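Local coordinates for protein thymidylate synthase (Enterobacteria phage T4, PDB 1TIS) that catalyses the reductive methylation of dUMP to dTMP, with 5,10-methylenetetrahydrofolate as carbon donor and reductant, and works as a homodimer, at residues Q5-D10 with G214-Y219; P43-K48 with F186-Y191; L169-Y174 with A192-I197. One frame throughout, in Å; residues are numbered along the deposited sequence.

Contact 1: residues Q5-D10 with G214-Y219; sequences QDLIKD and GNTHIY
Ile8 of helix 3-12 and Ile218 of strand 205-219 mark the closest backbone approach, with 8.3 Å between Ile8 CA and Ile218 CA, so the segments meet mainly through side chains. The main touch is between methyl groups: Ile8 CG2 lies 4.1 Å from Ile218 CD1. The two isoleucine side chains cross at about a right angle. In Ile218, CG1 is anti to the carbonyl carbon (chi1 -59°) and chi2 is extended, which carries CD1 out to the helix. Ile218 CD1 also lies 4.1 Å from the backbone Ile8 O. A second, looser touch joins Leu7 CD2 and Thr216 CG2 at 4.3 Å. Thr216 and Ile218 both point toward the helix. Helix 3-12 thus packs on one side of the end of the long strand in the large mixed sheet, and its Ile11 touches the same two residues. Between them, His217 belongs, by similarity, to the dUMP site shared by the two subunits, together with Ile218 and Tyr219. The polar end of Thr216 is turned to another partner, as its OG1 is hydrogen-bonded to Ser32 OG. Backbone hydrogen bonds join Thr216 to Leu29 of strand 26-30 and His217 to Val178 of strand 168-179.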
loop_
_atom_site.group_PDB
_atom_site.type_symbol
_atom_site.label_atom_id
_atom_site.label_comp_id
_atom_site.label_asym_id
_atom_site.label_seq_id
_atom_site.Cartn_x
_atom_site.Cartn_y
_atom_site.Cartn_z
ATOM N N GLN A 5 -13.588 3.216 17.414
ATOM C CA GLN A 5 -13.521 3.891 18.713
ATOM C C GLN A 5 -12.156 3.789 19.371
ATOM O O GLN A 5 -11.624 4.762 19.915
ATOM C CB GLN A 5 -14.593 3.289 19.627
ATOM C CG GLN A 5 -16.024 3.847 19.478
ATOM C CD GLN A 5 -16.620 3.939 18.066
ATOM O OE1 GLN A 5 -16.418 3.088 17.189
ATOM N NE2 GLN A 5 -17.356 5.008 17.784
ATOM N N ASP A 6 -11.610 2.570 19.268
ATOM C CA ASP A 6 -10.274 2.267 19.736
ATOM C C ASP A 6 -9.249 3.169 19.058
ATOM O O ASP A 6 -8.665 4.017 19.739
ATOM C CB ASP A 6 -9.863 0.829 19.435
ATOM C CG ASP A 6 -10.724 -0.291 20.009
ATOM O OD1 ASP A 6 -11.180 -0.195 21.150
ATOM O OD2 ASP A 6 -10.913 -1.287 19.306
ATOM N N LEU A 7 -9.046 3.084 17.735
ATOM C CA LEU A 7 -7.980 3.806 17.056
ATOM C C LEU A 7 -7.839 5.234 17.510
ATOM O O LEU A 7 -6.760 5.609 17.966
ATOM C CB LEU A 7 -8.162 3.838 15.526
ATOM C CG LEU A 7 -7.087 4.566 14.658
ATOM C CD1 LEU A 7 -5.693 4.011 14.987
ATOM C CD2 LEU A 7 -7.394 4.387 13.168
ATOM N N ILE A 8 -8.959 5.944 17.560
ATOM C CA ILE A 8 -8.968 7.362 17.905
ATOM C C ILE A 8 -8.218 7.631 19.215
ATOM O O ILE A 8 -7.353 8.518 19.295
ATOM C CB ILE A 8 -10.430 7.863 18.023
ATOM C CG1 ILE A 8 -11.255 7.395 16.834
ATOM C CG2 ILE A 8 -10.425 9.403 18.081
ATOM C CD1 ILE A 8 -12.775 7.485 17.044
ATOM N N LYS A 9 -8.493 6.769 20.202
ATOM C CA LYS A 9 -7.887 6.869 21.513
ATOM C C LYS A 9 -6.396 6.592 21.420
ATOM O O LYS A 9 -5.574 7.252 22.067
ATOM C CB LYS A 9 -8.495 5.853 22.467
ATOM C CG LYS A 9 -8.883 6.367 23.843
ATOM C CD LYS A 9 -10.262 7.026 23.771
ATOM C CE LYS A 9 -11.345 6.104 23.174
ATOM N NZ LYS A 9 -12.661 6.648 23.430
ATOM N N ASP A 10 -6.032 5.624 20.585
ATOM C CA ASP A 10 -4.654 5.223 20.491
ATOM C C ASP A 10 -3.794 6.197 19.731
ATOM O O ASP A 10 -2.570 6.178 19.891
ATOM C CB ASP A 10 -4.628 3.878 19.876
ATOM C CG ASP A 10 -5.486 2.965 20.738
ATOM O OD1 ASP A 10 -5.147 2.708 21.897
ATOM O OD2 ASP A 10 -6.524 2.531 20.259
ATOM N N GLY A 214 -1.318 5.467 6.413
ATOM C CA GLY A 214 -0.072 6.160 6.438
ATOM C C GLY A 214 -0.168 7.207 7.533
ATOM O O GLY A 214 -0.212 6.893 8.733
ATOM N N ASN A 215 -0.215 8.478 7.193
ATOM C CA ASN A 215 -0.347 9.447 8.255
ATOM C C ASN A 215 -1.786 9.714 8.658
ATOM O O ASN A 215 -2.468 10.620 8.144
ATOM C CB ASN A 215 0.293 10.705 7.815
ATOM C CG ASN A 215 0.621 11.592 8.981
ATOM O OD1 ASN A 215 1.784 11.809 9.300
ATOM N ND2 ASN A 215 -0.366 12.156 9.654
ATOM N N THR A 216 -2.216 8.894 9.609
ATOM C CA THR A 216 -3.500 9.005 10.315
ATOM C C THR A 216 -3.370 10.162 11.324
ATOM O O THR A 216 -2.557 10.204 12.256
ATOM C CB THR A 216 -3.788 7.659 11.021
ATOM O OG1 THR A 216 -4.025 6.695 9.994
ATOM C CG2 THR A 216 -4.979 7.713 11.938
ATOM N N HIS A 217 -4.190 11.169 11.119
ATOM C CA HIS A 217 -4.058 12.344 11.907
ATOM C C HIS A 217 -5.416 12.910 12.295
ATOM O O HIS A 217 -6.415 12.718 11.576
ATOM C CB HIS A 217 -3.206 13.281 11.064
ATOM C CG HIS A 217 -3.692 13.779 9.695
ATOM N ND1 HIS A 217 -4.863 14.252 9.257
ATOM C CD2 HIS A 217 -2.836 13.861 8.627
ATOM C CE1 HIS A 217 -4.747 14.618 8.004
ATOM N NE2 HIS A 217 -3.517 14.369 7.646
ATOM N N ILE A 218 -5.440 13.613 13.425
ATOM C CA ILE A 218 -6.597 14.308 13.953
ATOM C C ILE A 218 -6.088 15.740 14.039
ATOM O O ILE A 218 -4.989 15.933 14.571
ATOM C CB ILE A 218 -6.915 13.795 15.343
ATOM C CG1 ILE A 218 -7.197 12.307 15.374
ATOM C CG2 ILE A 218 -8.109 14.595 15.824
ATOM C CD1 ILE A 218 -7.408 11.839 16.818
ATOM N N TYR A 219 -6.821 16.755 13.572
ATOM C CA TYR A 219 -6.289 18.135 13.570
ATOM C C TYR A 219 -6.450 18.756 14.938
ATOM O O TYR A 219 -7.419 18.399 15.622
ATOM C CB TYR A 219 -7.018 19.061 12.552
ATOM C CG TYR A 219 -6.657 18.806 11.082
ATOM C CD1 TYR A 219 -5.356 18.976 10.648
ATOM C CD2 TYR A 219 -7.613 18.350 10.199
ATOM C CE1 TYR A 219 -5.006 18.683 9.352
ATOM C CE2 TYR A 219 -7.260 18.060 8.900
ATOM C CZ TYR A 219 -5.961 18.218 8.484
ATOM O OH TYR A 219 -5.609 17.840 7.197
#

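Contact 2: residues P43-K48 with F186-Y191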
loop_
_atom_site.group_PDB
_atom_site.type_symbol
_atom_site.label_atom_id
_atom_site.label_comp_id
_atom_site.label_asym_id
_atom_site.label_seq_id
_atom_site.Cartn_x
_atom_site.Cartn_y
_atom_site.Cartn_z
ATOM N N PRO A 43 -20.361 -1.588 7.535
ATOM C CA PRO A 43 -19.642 -0.829 8.531
ATOM C C PRO A 43 -19.830 0.687 8.507
ATOM O O PRO A 43 -19.380 1.292 9.482
ATOM C CB PRO A 43 -18.223 -1.247 8.300
ATOM C CG PRO A 43 -18.133 -1.302 6.795
ATOM C CD PRO A 43 -19.440 -2.033 6.488
ATOM N N ALA A 44 -20.483 1.375 7.548
ATOM C CA ALA A 44 -20.438 2.845 7.536
ATOM C C ALA A 44 -21.109 3.560 8.697
ATOM O O ALA A 44 -22.318 3.780 8.830
ATOM C CB ALA A 44 -21.056 3.441 6.292
ATOM N N VAL A 45 -20.151 3.911 9.539
ATOM C CA VAL A 45 -20.359 4.588 10.795
ATOM C C VAL A 45 -20.969 5.960 10.475
ATOM O O VAL A 45 -20.414 6.752 9.708
ATOM C CB VAL A 45 -18.991 4.733 11.550
ATOM C CG1 VAL A 45 -19.345 4.739 13.037
ATOM C CG2 VAL A 45 -17.968 3.626 11.271
ATOM N N THR A 46 -22.172 6.175 11.016
ATOM C CA THR A 46 -22.942 7.404 10.843
ATOM C C THR A 46 -22.458 8.530 11.776
ATOM O O THR A 46 -21.275 8.584 12.111
ATOM C CB THR A 46 -24.441 6.988 11.061
ATOM O OG1 THR A 46 -25.223 8.107 10.649
ATOM C CG2 THR A 46 -24.779 6.582 12.508
ATOM N N THR A 47 -23.378 9.367 12.279
ATOM C CA THR A 47 -23.168 10.512 13.157
ATOM C C THR A 47 -22.446 11.580 12.335
ATOM O O THR A 47 -21.327 11.486 11.814
ATOM C CB THR A 47 -22.392 10.099 14.432
ATOM O OG1 THR A 47 -23.074 8.947 14.950
ATOM C CG2 THR A 47 -22.356 11.194 15.494
ATOM N N LYS A 48 -23.343 12.588 12.260
ATOM C CA LYS A 48 -23.410 13.696 11.306
ATOM C C LYS A 48 -24.234 12.926 10.255
ATOM O O LYS A 48 -23.892 11.769 9.947
ATOM C CB LYS A 48 -22.063 14.140 10.645
ATOM C CG LYS A 48 -21.061 14.910 11.525
ATOM C CD LYS A 48 -19.908 15.545 10.709
ATOM C CE LYS A 48 -18.987 16.512 11.499
ATOM N NZ LYS A 48 -17.962 15.831 12.271
ATOM N N PHE A 186 -16.010 8.976 5.187
ATOM C CA PHE A 186 -16.389 8.943 3.772
ATOM C C PHE A 186 -15.618 7.831 3.053
ATOM O O PHE A 186 -16.114 7.219 2.101
ATOM C CB PHE A 186 -16.091 10.316 3.206
ATOM C CG PHE A 186 -16.500 10.686 1.758
ATOM C CD1 PHE A 186 -15.656 10.379 0.670
ATOM C CD2 PHE A 186 -17.643 11.459 1.519
ATOM C CE1 PHE A 186 -15.944 10.841 -0.609
ATOM C CE2 PHE A 186 -17.925 11.918 0.242
ATOM C CZ PHE A 186 -17.079 11.612 -0.814
ATOM N N ASN A 187 -14.403 7.472 3.484
ATOM C CA ASN A 187 -13.634 6.381 2.875
ATOM C C ASN A 187 -13.968 4.959 3.236
ATOM O O ASN A 187 -13.883 4.096 2.367
ATOM C CB ASN A 187 -12.200 6.565 3.148
ATOM C CG ASN A 187 -11.707 7.629 2.221
ATOM O OD1 ASN A 187 -10.982 8.552 2.610
ATOM N ND2 ASN A 187 -12.094 7.519 0.950
ATOM N N ILE A 188 -14.358 4.677 4.475
ATOM C CA ILE A 188 -14.835 3.371 4.904
ATOM C C ILE A 188 -15.973 3.032 3.917
ATOM O O ILE A 188 -15.910 2.064 3.152
ATOM C CB ILE A 188 -15.358 3.469 6.413
ATOM C CG1 ILE A 188 -14.307 3.948 7.460
ATOM C CG2 ILE A 188 -15.729 2.051 6.834
ATOM C CD1 ILE A 188 -14.763 4.133 8.941
ATOM N N ALA A 189 -16.986 3.919 3.842
ATOM C CA ALA A 189 -18.140 3.734 2.975
ATOM C C ALA A 189 -17.715 3.537 1.505
ATOM O O ALA A 189 -18.039 2.454 1.003
ATOM C CB ALA A 189 -19.097 4.950 3.113
ATOM N N SER A 190 -16.968 4.416 0.786
ATOM C CA SER A 190 -16.594 4.229 -0.613
ATOM C C SER A 190 -16.060 2.856 -0.959
ATOM O O SER A 190 -16.633 2.231 -1.861
ATOM C CB SER A 190 -15.567 5.269 -1.001
ATOM O OG SER A 190 -15.992 6.131 -2.064
ATOM N N TYR A 191 -15.047 2.279 -0.306
ATOM C CA TYR A 191 -14.652 0.938 -0.700
ATOM C C TYR A 191 -15.628 -0.129 -0.200
ATOM O O TYR A 191 -15.738 -1.172 -0.847
ATOM C CB TYR A 191 -13.265 0.650 -0.195
ATOM C CG TYR A 191 -12.201 1.415 -0.964
ATOM C CD1 TYR A 191 -11.835 1.058 -2.250
ATOM C CD2 TYR A 191 -11.607 2.501 -0.372
ATOM C CE1 TYR A 191 -10.884 1.809 -2.939
ATOM C CE2 TYR A 191 -10.656 3.247 -1.059
ATOM C CZ TYR A 191 -10.292 2.907 -2.343
ATOM O OH TYR A 191 -9.377 3.711 -3.000
#
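Helix 184-202 follows strand 168-179 in the chain, and the loop between strand 33-37 and helix 53-64 lies against its first half. Three loop residues in a row, Pro43, Ala44 and Val45, make this contact with Ile188 and Ala189. All of it is apolar. The backbones come close at the alanines, with Ala44 CA 5.2 Å from Ala189 CA. Their small side chains permit this, and the methyls meet directly, Ala44 CB to Ala189 CB at 4.0 Å. Ile188 points toward the loop and uses both of its branches. Ile188 CG2 touches Pro43 CG at 4.1 Å, and the proline ring and the isoleucine lie alongside each other, running opposite ways. The longer branch reaches Val45, with Ile188 CD1 4.0 Å from Val45 CG2. CD1 is anti to CA (chi2 177°), which carries it away from the helix backbone toward Val45, while CG2 branches from CB to meet Pro43. Trp36 of strand 33-37 packs on both Pro43 and Ile188. The neighbouring Asn187 belongs to the dUMP site by similarity, and its OD1 is hydrogen-bonded to Gln175 NE2. Asn187 touches Trp173 of strand 168-179, whereas Ile188 faces the loop. Such packing of a loop on a buried helix belongs to the core of the thymidylate synthase fold, next to the probable nucleotide site.

Contact 3: residues L169-Y174 with A192-I197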
loop_
_atom_site.group_PDB
_atom_site.type_symbol
_atom_site.label_atom_id
_atom_site.label_comp_id
_atom_site.label_asym_id
_atom_site.label_seq_id
_atom_site.Cartn_x
_atom_site.Cartn_y
_atom_site.Cartn_z
ATOM N N LEU A 169 -15.017 -11.923 -1.186
ATOM C CA LEU A 169 -14.154 -11.000 -1.882
ATOM C C LEU A 169 -13.635 -10.107 -0.798
ATOM O O LEU A 169 -14.398 -9.724 0.088
ATOM C CB LEU A 169 -14.937 -10.172 -2.858
ATOM C CG LEU A 169 -14.215 -9.122 -3.632
ATOM C CD1 LEU A 169 -13.159 -9.756 -4.529
ATOM C CD2 LEU A 169 -15.244 -8.356 -4.412
ATOM N N ASP A 170 -12.380 -9.741 -0.810
ATOM C CA ASP A 170 -11.892 -8.898 0.251
ATOM C C ASP A 170 -11.215 -7.713 -0.414
ATOM O O ASP A 170 -10.657 -7.941 -1.499
ATOM C CB ASP A 170 -10.900 -9.686 1.102
ATOM C CG ASP A 170 -11.367 -11.026 1.683
ATOM O OD1 ASP A 170 -12.527 -11.178 2.072
ATOM O OD2 ASP A 170 -10.533 -11.925 1.762
ATOM N N LEU A 171 -11.256 -6.481 0.120
ATOM C CA LEU A 171 -10.537 -5.393 -0.505
ATOM C C LEU A 171 -9.680 -4.739 0.546
ATOM O O LEU A 171 -10.085 -4.666 1.705
ATOM C CB LEU A 171 -11.470 -4.310 -1.073
ATOM C CG LEU A 171 -10.794 -3.150 -1.865
ATOM C CD1 LEU A 171 -11.792 -2.654 -2.873
ATOM C CD2 LEU A 171 -10.353 -1.997 -0.982
ATOM N N GLN A 172 -8.524 -4.187 0.204
ATOM C CA GLN A 172 -7.692 -3.452 1.157
ATOM C C GLN A 172 -7.077 -2.196 0.527
ATOM O O GLN A 172 -6.340 -2.277 -0.442
ATOM C CB GLN A 172 -6.585 -4.385 1.683
ATOM C CG GLN A 172 -5.534 -3.601 2.411
ATOM C CD GLN A 172 -4.506 -4.483 3.019
ATOM O OE1 GLN A 172 -4.302 -4.353 4.212
ATOM N NE2 GLN A 172 -3.856 -5.409 2.345
ATOM N N TRP A 173 -7.293 -1.031 1.066
ATOM C CA TRP A 173 -6.746 0.187 0.506
ATOM C C TRP A 173 -5.566 0.638 1.308
ATOM O O TRP A 173 -5.385 0.251 2.485
ATOM C CB TRP A 173 -7.772 1.364 0.466
ATOM C CG TRP A 173 -8.883 1.399 1.503
ATOM C CD1 TRP A 173 -9.693 0.326 1.856
ATOM C CD2 TRP A 173 -9.166 2.482 2.246
ATOM N NE1 TRP A 173 -10.470 0.727 2.837
ATOM C CE2 TRP A 173 -10.178 2.007 3.092
ATOM C CE3 TRP A 173 -8.674 3.750 2.282
ATOM C CZ2 TRP A 173 -10.752 2.803 4.042
ATOM C CZ3 TRP A 173 -9.248 4.555 3.238
ATOM C CH2 TRP A 173 -10.260 4.092 4.099
ATOM N N TYR A 174 -4.733 1.419 0.645
ATOM C CA TYR A 174 -3.674 2.093 1.390
ATOM C C TYR A 174 -3.973 3.586 1.217
ATOM O O TYR A 174 -4.321 4.030 0.115
ATOM C CB TYR A 174 -2.333 1.713 0.818
ATOM C CG TYR A 174 -1.181 2.291 1.584
ATOM C CD1 TYR A 174 -0.866 3.639 1.463
ATOM C CD2 TYR A 174 -0.455 1.443 2.383
ATOM C CE1 TYR A 174 0.201 4.155 2.161
ATOM C CE2 TYR A 174 0.621 1.952 3.072
ATOM C CZ TYR A 174 0.925 3.291 2.946
ATOM O OH TYR A 174 2.007 3.768 3.610
ATOM N N ALA A 192 -16.370 0.035 0.914
ATOM C CA ALA A 192 -17.427 -0.886 1.359
ATOM C C ALA A 192 -18.435 -1.107 0.232
ATOM O O ALA A 192 -18.822 -2.250 -0.076
ATOM C CB ALA A 192 -18.177 -0.293 2.520
ATOM N N THR A 193 -18.864 0.001 -0.412
ATOM C CA THR A 193 -19.742 -0.047 -1.564
ATOM C C THR A 193 -18.894 -0.678 -2.658
ATOM O O THR A 193 -19.396 -1.680 -3.181
ATOM C CB THR A 193 -20.215 1.360 -1.948
ATOM O OG1 THR A 193 -20.707 1.971 -0.762
ATOM C CG2 THR A 193 -21.369 1.368 -2.932
ATOM N N LEU A 194 -17.642 -0.298 -3.006
ATOM C CA LEU A 194 -16.868 -1.021 -4.041
ATOM C C LEU A 194 -16.720 -2.531 -3.847
ATOM O O LEU A 194 -16.724 -3.272 -4.840
ATOM C CB LEU A 194 -15.427 -0.520 -4.194
ATOM C CG LEU A 194 -14.885 0.074 -5.525
ATOM C CD1 LEU A 194 -13.506 -0.515 -5.758
ATOM C CD2 LEU A 194 -15.743 -0.268 -6.726
ATOM N N VAL A 195 -16.622 -3.099 -2.635
ATOM C CA VAL A 195 -16.542 -4.551 -2.540
ATOM C C VAL A 195 -17.950 -5.077 -2.734
ATOM O O VAL A 195 -18.130 -6.235 -3.081
ATOM C CB VAL A 195 -15.929 -4.945 -1.183
ATOM C CG1 VAL A 195 -16.788 -4.452 -0.091
ATOM C CG2 VAL A 195 -15.845 -6.458 -1.027
ATOM N N HIS A 196 -18.999 -4.287 -2.540
ATOM C CA HIS A 196 -20.347 -4.745 -2.869
ATOM C C HIS A 196 -20.619 -4.884 -4.365
ATOM O O HIS A 196 -21.070 -5.919 -4.863
ATOM C CB HIS A 196 -21.384 -3.791 -2.281
ATOM C CG HIS A 196 -21.701 -4.224 -0.875
ATOM N ND1 HIS A 196 -20.969 -4.014 0.198
ATOM C CD2 HIS A 196 -22.803 -4.972 -0.533
ATOM C CE1 HIS A 196 -21.578 -4.612 1.178
ATOM N NE2 HIS A 196 -22.673 -5.183 0.737
ATOM N N ILE A 197 -20.330 -3.807 -5.096
ATOM C CA ILE A 197 -20.543 -3.754 -6.521
ATOM C C ILE A 197 -19.671 -4.855 -7.121
ATOM O O ILE A 197 -20.246 -5.741 -7.772
ATOM C CB ILE A 197 -20.181 -2.324 -6.946
ATOM C CG1 ILE A 197 -21.364 -1.432 -6.723
ATOM C CG2 ILE A 197 -19.810 -2.249 -8.423
ATOM C CD1 ILE A 197 -20.879 0.016 -6.952
#
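A buried helix-on-sheet contact joins strand 168-179 to helix 184-202 in the interior of the fold. Leu169 and Leu171 point toward the helix, and Leu194 and Val195 point back. Val195 has the largest share of the interface. Val195 CG2 lies 3.9 Å from Leu169 CD2. Val195 CG2 is also 3.7 Å from Leu169 O, so it packs on both the side chain and the backbone of the strand. With CG2 anti to the backbone N of Val195 and CG1 in the crowded position (chi1 61°), CG2 is the methyl that meets Leu169. In return, Leu169 CD2 rests 3.8 Å from Val195 O. These elements form a beta-alpha-beta crossover: strand 168-179, helix 184-202 and then strand 205-219, which runs parallel to the first strand. The second pair is Leu171 CD1 and Leu194 CD1, 4.0 Å apart, with the side chains crossing obliquely. Tyr160 of strand 157-164 also packs on Leu194. Within the helix, His196 ND1 donates to Ala192 O at 2.8 Å. That oxygen lies in the ring plane and also accepts from His196 N, the two donors arriving from opposite faces of the carbonyl plane. Gln172 NE2 bonds to Gly213 O of the second subunit.

Overall arrangement
All three contacts are buried and apolar, without a hydrogen bond across any of them. The centres of contacts 2 and 3 lie about 9 Å from the centre of the chain, that of contact 1 about 18 Å. Contact 1 includes the hydroxyl-bearing Thr216; the touching side chains of contacts 2 and 3 are all hydrocarbon. Contacts 2 and 3 share helix 184-202 and touch where Tyr191 stacks on Trp173. Contacts 1 and 3 reach neighbouring parallel strands of one sheet, and both have residues near the second subunit; contact 2 has none. Contact 1 buries least and contact 3 most. Contacts 1 and 2 include residues assigned by similarity to the dUMP site.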